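Local coordinates for protein AvrRxo1-ORF1 (Xanthomonas oryzae pv. oryzicola, PDB 4Z8T) that is a type III effector with a polynucleotide kinase domain of the P-loop zeta-toxin kind, probably phosphorylating a substrate, and is bound here by its partner AvrRxo1-ORF2, at residues Gly30-His33 and Pro34-Lys38; Arg80-Thr83 and Lys84-Val88; Ser114-Gly117 and Ala118-Ser122; Arg207-Tyr210 and Pro211-Ser214. One frame throughout, in Å; residues are numbered along the deposited sequence.

Contact 1. Residues Gly30-His33 and Pro34-Lys38; sequences GNWH and PERRK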
# COMPACT_ATOMS: atom_id res chain seq x y z
N GLY A 30 -48.30 -8.38 13.58
CA GLY A 30 -49.56 -7.76 13.94
C GLY A 30 -49.49 -6.43 14.68
O GLY A 30 -50.50 -5.96 15.20
N ASN A 31 -48.30 -5.84 14.73
CA ASN A 31 -48.14 -4.50 15.28
C ASN A 31 -48.04 -3.46 14.17
O ASN A 31 -47.56 -2.35 14.36
CB ASN A 31 -46.90 -4.43 16.18
CG ASN A 31 -47.19 -4.84 17.60
OD1 ASN A 31 -48.24 -4.50 18.16
ND2 ASN A 31 -46.26 -5.58 18.21
N TRP A 32 -48.52 -3.86 12.99
CA TRP A 32 -48.53 -2.99 11.82
C TRP A 32 -49.97 -2.66 11.47
O TRP A 32 -50.88 -3.43 11.77
CB TRP A 32 -47.87 -3.69 10.63
CG TRP A 32 -46.42 -4.05 10.84
CD1 TRP A 32 -45.93 -5.15 11.49
CD2 TRP A 32 -45.28 -3.31 10.38
NE1 TRP A 32 -44.55 -5.13 11.46
CE2 TRP A 32 -44.13 -4.01 10.79
CE3 TRP A 32 -45.12 -2.11 9.67
CZ2 TRP A 32 -42.84 -3.56 10.51
CZ3 TRP A 32 -43.85 -1.67 9.39
CH2 TRP A 32 -42.72 -2.39 9.81
N HIS A 33 -50.17 -1.51 10.83
CA HIS A 33 -51.47 -1.18 10.25
C HIS A 33 -51.89 -2.28 9.30
O HIS A 33 -51.06 -2.81 8.56
CB HIS A 33 -51.39 0.13 9.48
CG HIS A 33 -51.55 1.35 10.34
ND1 HIS A 33 -52.75 2.02 10.46
CD2 HIS A 33 -50.67 2.01 11.12
CE1 HIS A 33 -52.60 3.05 11.28
NE2 HIS A 33 -51.34 3.06 11.69
N PRO A 34 -53.18 -2.65 9.32
CA PRO A 34 -53.74 -3.71 8.47
C PRO A 34 -53.34 -3.60 7.00
O PRO A 34 -53.02 -4.63 6.40
CB PRO A 34 -55.26 -3.53 8.63
CG PRO A 34 -55.45 -2.44 9.66
CD PRO A 34 -54.14 -2.24 10.35
N GLU A 35 -53.36 -2.40 6.42
CA GLU A 35 -52.99 -2.26 5.02
C GLU A 35 -51.53 -2.64 4.82
O GLU A 35 -51.18 -3.26 3.81
CB GLU A 35 -53.19 -0.83 4.53
CG GLU A 35 -54.63 -0.38 4.47
CD GLU A 35 -55.11 0.23 5.77
OE1 GLU A 35 -54.46 0.01 6.82
OE2 GLU A 35 -56.14 0.93 5.74
N ARG A 36 -50.69 -2.27 5.77
CA ARG A 36 -49.26 -2.55 5.63
C ARG A 36 -49.01 -4.04 5.84
O ARG A 36 -48.16 -4.63 5.17
CB ARG A 36 -48.43 -1.73 6.62
CG ARG A 36 -46.99 -1.55 6.16
CD ARG A 36 -46.92 -0.69 4.91
NE ARG A 36 -45.54 -0.41 4.50
CZ ARG A 36 -45.23 0.38 3.48
NH1 ARG A 36 -46.21 0.94 2.79
NH2 ARG A 36 -43.96 0.62 3.16
N ARG A 37 -49.76 -4.63 6.76
CA ARG A 37 -49.75 -6.06 7.00
C ARG A 37 -50.07 -6.80 5.70
O ARG A 37 -49.42 -7.79 5.36
CB ARG A 37 -50.80 -6.38 8.07
CG ARG A 37 -50.59 -7.66 8.85
CD ARG A 37 -51.23 -7.57 10.24
NE ARG A 37 -52.57 -6.99 10.23
CZ ARG A 37 -53.01 -6.12 11.14
NH1 ARG A 37 -52.22 -5.72 12.12
NH2 ARG A 37 -54.24 -5.64 11.05
N LYS A 38 -51.06 -6.30 4.97
CA LYS A 38 -51.45 -6.90 3.70
C LYS A 38 -50.34 -6.80 2.65
O LYS A 38 -50.10 -7.74 1.90
CB LYS A 38 -52.73 -6.26 3.16
CG LYS A 38 -53.99 -6.59 3.95
CD LYS A 38 -55.20 -5.93 3.28
CE LYS A 38 -56.41 -5.84 4.22
NZ LYS A 38 -57.07 -7.15 4.46
O HOH W 1 -54.91 1.56 9.17
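The carbonyl O of His33 receives the backbone N of Arg37 at 2.9 Å, the first full-turn bond of the helix. The same oxygen takes a second, weak bond from Arg36 N. On the His33 side chain the ring meets a water in its own plane: ND1 lies 2.6 Å from the water, and the same water donates to Glu35 OE1 at 2.9 Å. Glu35 is bent at chi2 (88°), and this fold brings its carboxylate back to the edge of the imidazole.

Here helix 34-60 begins, with His33 as the N-cap residue and Pro34 in the first turn. Arg37 reaches back over that start. Its chain kinks at chi3 (45°) and lays one guanidinium face over the His33-Pro34 peptide. NH1 comes within 2.7 Å of Trp32 O, at an angle too poor for a hydrogen bond, and 3.5 Å from Gly30 O at the guanidinium edge.

Inward, Trp32 CE3 touches Arg36 CG at 4.0 Å. The indole N-H is bonded to Leu26 O, and the indole meets His40 edge-to-face and also touches the Phe132 ring. Beyond it, Arg36 forms a salt bridge with Glu129, gives further hydrogen bonds to Ser114 OG and Leu111 O, and lies in cation-pi contact with Tyr10.

Contact 2. Residues Arg80-Thr83 and Lys84-Val88; sequences RIAT and KKIPV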
# COMPACT_ATOMS: atom_id res chain seq x y z
N ARG A 80 -22.59 -10.40 -11.95
CA ARG A 80 -21.91 -10.96 -13.11
C ARG A 80 -21.17 -12.25 -12.77
O ARG A 80 -21.17 -13.21 -13.56
CB ARG A 80 -20.95 -9.92 -13.71
CG ARG A 80 -20.37 -10.33 -15.05
CD ARG A 80 -19.42 -9.26 -15.59
NE ARG A 80 -18.51 -9.82 -16.58
CZ ARG A 80 -18.85 -10.03 -17.85
NH1 ARG A 80 -20.07 -9.73 -18.27
NH2 ARG A 80 -17.97 -10.55 -18.70
N ILE A 81 -20.54 -12.31 -11.60
CA ILE A 81 -19.89 -13.55 -11.17
C ILE A 81 -20.88 -14.71 -10.99
O ILE A 81 -20.63 -15.83 -11.45
CB ILE A 81 -19.05 -13.35 -9.89
CG1 ILE A 81 -17.75 -12.63 -10.23
CG2 ILE A 81 -18.74 -14.69 -9.22
CD1 ILE A 81 -16.76 -13.45 -11.06
N ALA A 82 -22.01 -14.44 -10.34
CA ALA A 82 -23.06 -15.45 -10.20
C ALA A 82 -23.50 -15.97 -11.56
O ALA A 82 -23.62 -17.18 -11.78
CB ALA A 82 -24.24 -14.90 -9.41
N THR A 83 -23.71 -15.05 -12.50
CA THR A 83 -24.19 -15.37 -13.84
C THR A 83 -23.21 -16.24 -14.63
O THR A 83 -23.60 -17.18 -15.32
CB THR A 83 -24.50 -14.07 -14.62
OG1 THR A 83 -25.52 -13.33 -13.93
CG2 THR A 83 -24.95 -14.38 -16.05
N LYS A 84 -21.92 -15.93 -14.50
CA LYS A 84 -20.90 -16.55 -15.32
C LYS A 84 -20.25 -17.76 -14.67
O LYS A 84 -19.87 -18.72 -15.35
CB LYS A 84 -19.83 -15.50 -15.60
CG LYS A 84 -18.66 -15.95 -16.43
CD LYS A 84 -17.70 -14.77 -16.61
CE LYS A 84 -16.55 -15.11 -17.54
NZ LYS A 84 -15.90 -13.85 -18.02
N LYS A 85 -20.12 -17.72 -13.34
CA LYS A 85 -19.30 -18.70 -12.65
C LYS A 85 -20.08 -19.70 -11.82
O LYS A 85 -19.50 -20.60 -11.21
CB LYS A 85 -18.25 -18.01 -11.77
CG LYS A 85 -17.36 -17.04 -12.51
CD LYS A 85 -16.73 -17.66 -13.76
CE LYS A 85 -15.80 -18.83 -13.43
NZ LYS A 85 -15.22 -19.43 -14.67
N ILE A 86 -21.40 -19.56 -11.78
CA ILE A 86 -22.24 -20.53 -11.09
C ILE A 86 -23.33 -20.97 -12.06
O ILE A 86 -24.50 -20.60 -11.88
CB ILE A 86 -22.87 -19.97 -9.77
CG1 ILE A 86 -21.86 -19.11 -8.99
CG2 ILE A 86 -23.41 -21.11 -8.90
CD1 ILE A 86 -22.50 -18.30 -7.87
N PRO A 87 -22.96 -21.74 -13.09
CA PRO A 87 -23.90 -22.07 -14.17
C PRO A 87 -25.26 -22.63 -13.73
O PRO A 87 -26.27 -22.30 -14.35
CB PRO A 87 -23.16 -23.13 -15.00
CG PRO A 87 -21.72 -22.89 -14.72
CD PRO A 87 -21.64 -22.38 -13.30
N VAL A 88 -25.29 -23.50 -12.71
CA VAL A 88 -26.58 -24.06 -12.30
C VAL A 88 -27.49 -22.97 -11.73
O VAL A 88 -28.70 -22.99 -11.94
CB VAL A 88 -26.41 -25.29 -11.35
CG1 VAL A 88 -26.09 -24.87 -9.90
CG2 VAL A 88 -27.64 -26.18 -11.39
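Arg80 and Lys84 run side by side off one flank of helix 78-85, pointing the same way. Both send CG anti to the backbone N (chi1 -171° and 179°) and stay extended, which brings Arg80 NH2 to 4.0 Å from Lys84 NZ, two like charges close together.

One residue on, Ile81 and Lys85 cross at a slant, Ile81 CD1 lying 3.9 Å from Lys85 CG. The lysine chain then bends at chi2 and chi3 and leads off, its side chain touching Phe243 of strand 238-245. Ile86 turns its CG1 branch back along the helix, and CD1 comes 4.1 Å from Ala82 CB.

The backbone shows the helix running out. Lys85 N bonds Ile81 O at 2.7 Å, whereas Ile86 N reaches Ala82 O at 3.3 Å. Ile86 is the first residue to leave helical angles, and it also precedes helix 87-95.

The helix begins within a probable Walker A (P-loop) motif, and Ala82 and Ile86 pack on Leu70 of strand 66-71. Arg80 also touches Glu250, and a sulfate lies about 5 Å from its side chain. Two like charges this near each other would probably favour an anion nearby, while the contacts of Ala82 and Ile86 are purely apolar.

Contact 3. Residues Ser114-Gly117 and Ala118-Ser122; sequences SETG and AKIFS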
# COMPACT_ATOMS: atom_id res chain seq x y z
N SER A 114 -45.14 1.59 -2.27
CA SER A 114 -46.33 1.39 -1.44
C SER A 114 -47.62 1.24 -2.25
O SER A 114 -48.70 1.70 -1.83
CB SER A 114 -46.47 2.52 -0.41
OG SER A 114 -45.39 2.52 0.51
N GLU A 115 -47.50 0.60 -3.42
CA GLU A 115 -48.61 0.35 -4.34
C GLU A 115 -49.26 1.61 -4.89
O GLU A 115 -50.35 1.55 -5.47
CB GLU A 115 -49.67 -0.55 -3.69
CG GLU A 115 -49.15 -1.90 -3.23
CD GLU A 115 -50.24 -2.77 -2.64
OE1 GLU A 115 -51.20 -2.23 -2.04
OE2 GLU A 115 -50.15 -4.01 -2.78
N THR A 116 -48.58 2.75 -4.74
CA THR A 116 -49.13 4.02 -5.21
C THR A 116 -48.76 4.35 -6.64
O THR A 116 -49.37 5.23 -7.25
CB THR A 116 -48.71 5.21 -4.33
OG1 THR A 116 -47.33 5.54 -4.58
CG2 THR A 116 -48.91 4.89 -2.86
N GLY A 117 -47.75 3.67 -7.17
CA GLY A 117 -47.33 3.89 -8.54
C GLY A 117 -46.08 4.74 -8.71
O GLY A 117 -45.58 4.90 -9.83
N ALA A 118 -45.59 5.30 -7.61
CA ALA A 118 -44.38 6.11 -7.64
C ALA A 118 -43.63 5.93 -6.33
O ALA A 118 -44.23 5.64 -5.30
CB ALA A 118 -44.72 7.58 -7.86
N LYS A 119 -42.31 6.08 -6.38
CA LYS A 119 -41.50 5.99 -5.17
C LYS A 119 -41.69 7.24 -4.34
O LYS A 119 -41.40 8.35 -4.80
CB LYS A 119 -40.01 5.83 -5.50
CG LYS A 119 -39.61 4.47 -6.01
CD LYS A 119 -38.11 4.42 -6.32
CE LYS A 119 -37.67 3.03 -6.74
NZ LYS A 119 -36.19 2.94 -6.93
N ILE A 120 -42.17 7.07 -3.12
CA ILE A 120 -42.38 8.21 -2.25
C ILE A 120 -41.59 8.14 -0.94
O ILE A 120 -41.53 9.12 -0.20
CB ILE A 120 -43.88 8.40 -2.00
CG1 ILE A 120 -44.50 7.12 -1.47
CG2 ILE A 120 -44.57 8.80 -3.29
CD1 ILE A 120 -44.64 7.12 0.01
N PHE A 121 -41.00 6.98 -0.67
CA PHE A 121 -40.09 6.83 0.47
C PHE A 121 -38.68 6.56 -0.05
O PHE A 121 -38.51 5.94 -1.10
CB PHE A 121 -40.50 5.65 1.35
CG PHE A 121 -41.83 5.81 2.00
CD1 PHE A 121 -42.09 6.90 2.82
CD2 PHE A 121 -42.82 4.84 1.84
CE1 PHE A 121 -43.33 7.03 3.45
CE2 PHE A 121 -44.06 4.97 2.46
CZ PHE A 121 -44.31 6.07 3.27
N SER A 122 -37.67 7.01 0.69
CA SER A 122 -36.28 6.75 0.31
C SER A 122 -35.87 5.35 0.73
O SER A 122 -36.54 4.71 1.54
CB SER A 122 -35.36 7.75 0.99
OG SER A 122 -35.31 7.54 2.38
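Ala118, Ser114 and Gly117 have the most surface buried here, in a loop that makes no hydrogen bond between its two halves. Ala118 sits right after the turn, where its CB comes 3.4 Å from Gly117 O. Its own carbonyl O faces inward, toward Thr116 OG1 at 3.2 Å, but the angle is too poor for a bond. That hydroxyl is instead bonded to Lys113 O, and chi1 of 74° places it between the backbone N and the carbonyl carbon.

Gly117 makes the bend possible. Its phi of 102° suits a residue without a side chain, because a CB here would run into the carbonyl O of Thr116.

The whole loop links helix 108-113 to helix 123-141. Ser114 is the first residue past the earlier helix and has positive phi (56°); Ser122 is the N-cap of the later one.

From Ser114 the OG points across the loop to the edge of the Phe121 ring, close to the ring plane, 3.4 Å from CE2 and 3.7 Å from CD2. Its hydrogen bonds, to Leu111 O and to the Arg36 guanidinium, help set its position. Ile120 CD1 lies over the centre of one Phe121 face, 3.2 Å above the plane. Phe121 is buried, packing on Thr6, Ile9 and Tyr10 of helix 6-10, while Thr116, Gly117, Ala118 and Ile120 are exposed.

Contact 4. Residues Arg207-Tyr210 and Pro211-Ser214; sequences RPPY and PVVS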
# COMPACT_ATOMS: atom_id res chain seq x y z
N ARG A 207 -27.93 2.47 -3.58
CA ARG A 207 -26.96 3.56 -3.70
C ARG A 207 -26.61 4.10 -2.32
O ARG A 207 -27.10 5.14 -1.91
CB ARG A 207 -27.56 4.69 -4.55
CG ARG A 207 -27.87 4.28 -5.99
CD ARG A 207 -28.83 5.25 -6.66
NE ARG A 207 -30.21 5.04 -6.24
CZ ARG A 207 -30.91 5.91 -5.52
NH1 ARG A 207 -30.36 7.05 -5.13
NH2 ARG A 207 -32.17 5.64 -5.18
N PRO A 208 -25.75 3.38 -1.59
CA PRO A 208 -25.42 3.81 -0.23
C PRO A 208 -24.41 4.94 -0.20
O PRO A 208 -23.72 5.18 -1.21
CB PRO A 208 -24.79 2.55 0.39
CG PRO A 208 -24.26 1.79 -0.77
CD PRO A 208 -25.19 2.06 -1.91
N PRO A 209 -24.32 5.63 0.94
CA PRO A 209 -23.31 6.68 1.12
C PRO A 209 -21.92 6.08 1.35
O PRO A 209 -21.80 4.85 1.57
CB PRO A 209 -23.80 7.41 2.38
CG PRO A 209 -24.52 6.36 3.16
CD PRO A 209 -25.20 5.51 2.12
N TYR A 210 -20.91 6.93 1.29
CA TYR A 210 -19.52 6.50 1.40
C TYR A 210 -19.20 5.58 2.60
O TYR A 210 -18.52 4.57 2.41
CB TYR A 210 -18.57 7.71 1.39
CG TYR A 210 -17.11 7.33 1.32
CD1 TYR A 210 -16.40 7.02 2.46
CD2 TYR A 210 -16.44 7.30 0.10
CE1 TYR A 210 -15.08 6.65 2.40
CE2 TYR A 210 -15.11 6.93 0.03
CZ TYR A 210 -14.44 6.61 1.19
OH TYR A 210 -13.11 6.26 1.15
N PRO A 211 -19.62 5.95 3.83
CA PRO A 211 -19.20 5.12 4.96
C PRO A 211 -19.64 3.66 4.85
O PRO A 211 -18.94 2.76 5.33
CB PRO A 211 -19.89 5.79 6.16
CG PRO A 211 -20.05 7.21 5.74
CD PRO A 211 -20.40 7.13 4.28
N VAL A 212 -20.79 3.42 4.23
CA VAL A 212 -21.26 2.05 4.03
C VAL A 212 -20.31 1.26 3.14
O VAL A 212 -19.98 0.10 3.41
CB VAL A 212 -22.67 2.07 3.41
CG1 VAL A 212 -23.13 0.66 2.98
CG2 VAL A 212 -23.67 2.68 4.41
N VAL A 213 -19.88 1.88 2.05
CA VAL A 213 -19.01 1.20 1.10
C VAL A 213 -17.60 1.00 1.66
O VAL A 213 -16.99 -0.07 1.51
CB VAL A 213 -18.98 1.97 -0.23
CG1 VAL A 213 -18.18 1.20 -1.29
CG2 VAL A 213 -20.41 2.21 -0.72
N SER A 214 -17.08 2.01 2.36
CA SER A 214 -15.74 1.90 2.94
C SER A 214 -15.69 0.93 4.12
O SER A 214 -14.82 0.06 4.18
CB SER A 214 -15.21 3.28 3.34
OG SER A 214 -13.86 3.18 3.77
O HOH W 2 -11.95 5.04 3.05
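Tyr210 CB meets the Pro211 ring first, 3.5 Å from CD. With CG anti to the backbone N (chi1 -172°), the side chain then runs alongside the first turn of helix 210-222. CG and CD1 pass by Pro211 N, and CE1 touches Ser214 CB at 3.5 Å, the serine carbon approaching the ring at a slant. At the tip, OH is 2.5 Å from a water lying in the ring plane, and that water also bonds Ser214 OG at 2.8 Å, so a water bridge joins the two hydroxyls. The Tyr210 side chain also packs against Leu189, Leu193 and Trp322.

The backbone repeats the link: Ser214 N donates to Tyr210 O at 2.9 Å. Pro209 is the N-cap residue, and its O takes a weak bond from Val212 N.

The preceding prolines pack against the turn through the two valines. Pro208 CB lies 3.6 Å from Val212 CG1 and Pro208 CG 3.9 Å from Val213 CG2, both valines crossing the ring at about a right angle, while Val212 CG2 rests by Pro209 CD. Trp97 of the AvrRxo1-ORF2 chain packs on both prolines.

Chemically, this helix start is largely apolar, with carbon contacts holding the Pro-Pro lead-in against the first turn. The prolines have no N-H to donate, and the polar link between side chains passes through one water.

How the contacts relate
Contacts 1 and 3 meet through the side chains of Arg36 and Ser114, and both pack on helix 6-10. Contact 3 is a surface loop, whereas the other three are partly buried. Contacts 1 and 4 are helix starts, one built largely on charged and polar groups, the other on prolines and valines, the prolines and Val212 touching AvrRxo1-ORF2. Contact 2 is a helix end, packed on the sheet beside the probable P-loop. It lies on the opposite side of the chain's centre from contact 4, their centres about 26 Å apart. Contacts 3 and 4 approach to about 5 Å between nearest atoms without touching.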